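Local coordinates for protein DNA annealing helicase and endonuclease ZRANB3 (Homo sapiens, PDB 5MKW) that anneals DNA strands as an ATP-dependent helicase and cuts DNA as an endonuclease, keeping the genome stable at stalled or collapsed replication forks, at residues V98-K101 / E102-R106. Residues are numbered along the deposited sequence; the frame is centred on the assembly and turned at random.
Sequences VCHK and ERTAR. With ZN (zinc ion), chain C.
Thr104 grips the carbonyl of His100 twice, one turn on along helix 97-118, the helix that follows strands 72-76 and 92-96 in the ββα-metal (His-Me finger) core of the HNH nuclease domain. Thr104 N donates a hydrogen bond to His100 O at 2.9 Å, and Thr104 OG1 a second at 3.0 Å, arriving from the opposite face of the carbonyl plane, 36° out of it. With OG1 anti to the carbonyl carbon (chi1 -68°), the hydroxyl is folded back along the helix and also lies above one face of the His100 imidazole, nearer its border than its centre, with NE2 3.8 Å away. The His100 side chain, its CG opposite the backbone nitrogen (chi1 -178°), touches Gln73 and Asp75 of strand 72-76. Tight backbone bonds continue around the turn, from Glu102 N to Val98 O, Arg103 N to Cys99 O and Ala105 N to Lys101 O. The Glu102 side chain is the loose, solvent-exposed part: extended, it brings OE2 no closer than 3.8 Å to Val98 CG1, while CG lies against Val98 O. Cys99 points away from the following turn and anchors the start of the helix to the four-cysteine zinc site shared with Cys20, Cys23 and Cys96, its SG 2.3 Å from the zinc ion.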
ATOM      1  N   VAL A  98      -2.597  -0.037   4.202  1.00 19.45           N
ATOM      2  CA  VAL A  98      -3.136  -0.929   5.205  1.00 19.51           C
ATOM      3  C   VAL A  98      -3.514  -2.274   4.546  1.00 20.06           C
ATOM      4  O   VAL A  98      -3.124  -3.336   4.998  1.00 17.37           O
ATOM      5  CB  VAL A  98      -4.339  -0.298   5.935  1.00 20.57           C
ATOM      6  CG1 VAL A  98      -5.113  -1.340   6.740  1.00 22.37           C
ATOM      7  CG2 VAL A  98      -3.876   0.838   6.852  1.00 21.28           C
ATOM      8  N   CYS A  99      -4.198  -2.218   3.427  1.00 19.98           N
ATOM      9  CA  CYS A  99      -4.446  -3.461   2.677  1.00 21.07           C
ATOM     10  C   CYS A  99      -3.157  -4.135   2.172  1.00 21.39           C
ATOM     11  O   CYS A  99      -3.051  -5.357   2.103  1.00 20.03           O
ATOM     12  CB  CYS A  99      -5.364  -3.186   1.495  1.00 21.92           C
ATOM     13  SG  CYS A  99      -7.073  -2.760   1.984  1.00 23.16           S
ATOM     14  N   HIS A 100      -2.213  -3.336   1.729  1.00 20.51           N
ATOM     15  CA  HIS A 100      -0.976  -3.873   1.232  1.00 20.38           C
ATOM     16  C   HIS A 100      -0.223  -4.620   2.356  1.00 22.02           C
ATOM     17  O   HIS A 100       0.345  -5.676   2.128  1.00 18.83           O
ATOM     18  CB  HIS A 100      -0.109  -2.787   0.679  1.00 21.58           C
ATOM     19  CG  HIS A 100       1.166  -3.286   0.116  1.00 24.10           C
ATOM     20  ND1 HIS A 100       2.396  -2.876   0.585  1.00 24.60           N
ATOM     21  CD2 HIS A 100       1.409  -4.081  -0.949  1.00 24.55           C
ATOM     22  CE1 HIS A 100       3.336  -3.370  -0.192  1.00 26.49           C
ATOM     23  NE2 HIS A 100       2.770  -4.207  -1.042  1.00 24.21           N
ATOM     24  N   LYS A 101      -0.183  -4.025   3.545  1.00 22.40           N
ATOM     25  CA  LYS A 101       0.446  -4.678   4.693  1.00 25.38           C
ATOM     26  C   LYS A 101      -0.250  -5.962   5.197  1.00 26.38           C
ATOM     27  O   LYS A 101       0.442  -6.924   5.571  1.00 24.64           O
ATOM     28  CB  LYS A 101       0.592  -3.680   5.825  1.00 27.84           C
ATOM     29  CG  LYS A 101       1.718  -2.715   5.556  1.00 29.52           C
ATOM     30  CD  LYS A 101       1.852  -1.734   6.675  1.00 30.62           C
ATOM     31  CE  LYS A 101       2.611  -0.525   6.195  1.00 30.95           C
ATOM     32  NZ  LYS A 101       4.024  -0.856   5.945  1.00 32.88           N
ATOM     33  N   GLU A 102      -1.587  -5.989   5.186  1.00 25.57           N
ATOM     34  CA  GLU A 102      -2.324  -7.240   5.438  1.00 29.18           C
ATOM     35  C   GLU A 102      -1.931  -8.307   4.426  1.00 29.38           C
ATOM     36  O   GLU A 102      -1.722  -9.467   4.773  1.00 31.76           O
ATOM     37  CB  GLU A 102      -3.826  -7.054   5.370  1.00 31.04           C
ATOM     38  CG  GLU A 102      -4.424  -6.195   6.465  1.00 40.20           C
ATOM     39  CD  GLU A 102      -5.878  -5.768   6.156  1.00 43.73           C
ATOM     40  OE1 GLU A 102      -6.498  -6.334   5.236  1.00 52.15           O
ATOM     41  OE2 GLU A 102      -6.421  -4.926   6.881  1.00 53.38           O
ATOM     42  N   ARG A 103      -1.881  -7.927   3.160  1.00 28.71           N
ATOM     43  CA  ARG A 103      -1.490  -8.865   2.119  1.00 28.13           C
ATOM     44  C   ARG A 103      -0.058  -9.392   2.286  1.00 29.78           C
ATOM     45  O   ARG A 103       0.186 -10.606   2.247  1.00 26.54           O
ATOM     46  CB  ARG A 103      -1.617  -8.248   0.734  1.00 30.36           C
ATOM     47  CG  ARG A 103      -1.085  -9.225  -0.311  1.00 35.10           C
ATOM     48  CD  ARG A 103      -1.916  -9.227  -1.528  1.00 39.15           C
ATOM     49  NE  ARG A 103      -3.326  -9.466  -1.243  1.00 43.02           N
ATOM     50  CZ  ARG A 103      -4.258  -9.362  -2.181  1.00 42.53           C
ATOM     51  NH1 ARG A 103      -3.876  -9.122  -3.418  1.00 35.77           N
ATOM     52  NH2 ARG A 103      -5.536  -9.583  -1.898  1.00 41.13           N
ATOM     53  N   THR A 104       0.874  -8.484   2.522  1.00 26.01           N
ATOM     54  CA  THR A 104       2.264  -8.846   2.775  1.00 29.55           C
ATOM     55  C   THR A 104       2.430  -9.791   3.980  1.00 28.36           C
ATOM     56  O   THR A 104       3.202 -10.767   3.947  1.00 31.27           O
ATOM     57  CB  THR A 104       3.062  -7.526   2.925  1.00 35.35           C
ATOM     58  OG1 THR A 104       3.075  -6.880   1.635  1.00 39.15           O
ATOM     59  CG2 THR A 104       4.447  -7.778   3.303  1.00 38.95           C
ATOM     60  N   ALA A 105       1.738  -9.486   5.057  1.00 27.73           N
ATOM     61  CA  ALA A 105       1.758 -10.294   6.275  1.00 30.09           C
ATOM     62  C   ALA A 105       1.153 -11.669   6.048  1.00 32.85           C
ATOM     63  O   ALA A 105       1.720 -12.681   6.477  1.00 37.90           O
ATOM     64  CB  ALA A 105       1.045  -9.575   7.405  1.00 30.35           C
ATOM     65  N   ARG A 106       0.069 -11.728   5.294  1.00 37.14           N
ATOM     66  CA  ARG A 106      -0.530 -13.011   4.912  1.00 39.35           C
ATOM     67  C   ARG A 106       0.415 -13.855   4.040  1.00 37.84           C
ATOM     68  O   ARG A 106       0.600 -15.058   4.277  1.00 36.27           O
ATOM     69  CB  ARG A 106      -1.838 -12.809   4.163  1.00 44.39           C
ATOM     70  CG  ARG A 106      -2.575 -14.118   3.968  1.00 52.68           C
ATOM     71  CD  ARG A 106      -3.965 -13.938   3.415  1.00 56.08           C
ATOM     72  NE  ARG A 106      -4.038 -12.894   2.403  1.00 64.62           N
ATOM     73  CZ  ARG A 106      -3.553 -13.000   1.170  1.00 67.49           C
ATOM     74  NH1 ARG A 106      -2.826 -14.050   0.808  1.00 74.32           N
ATOM     75  NH2 ARG A 106      -3.744 -12.020   0.304  1.00 77.41           N
TER
HETATM   76 ZN    ZN C 201      -7.427  -0.644   1.157  1.00 21.72          ZN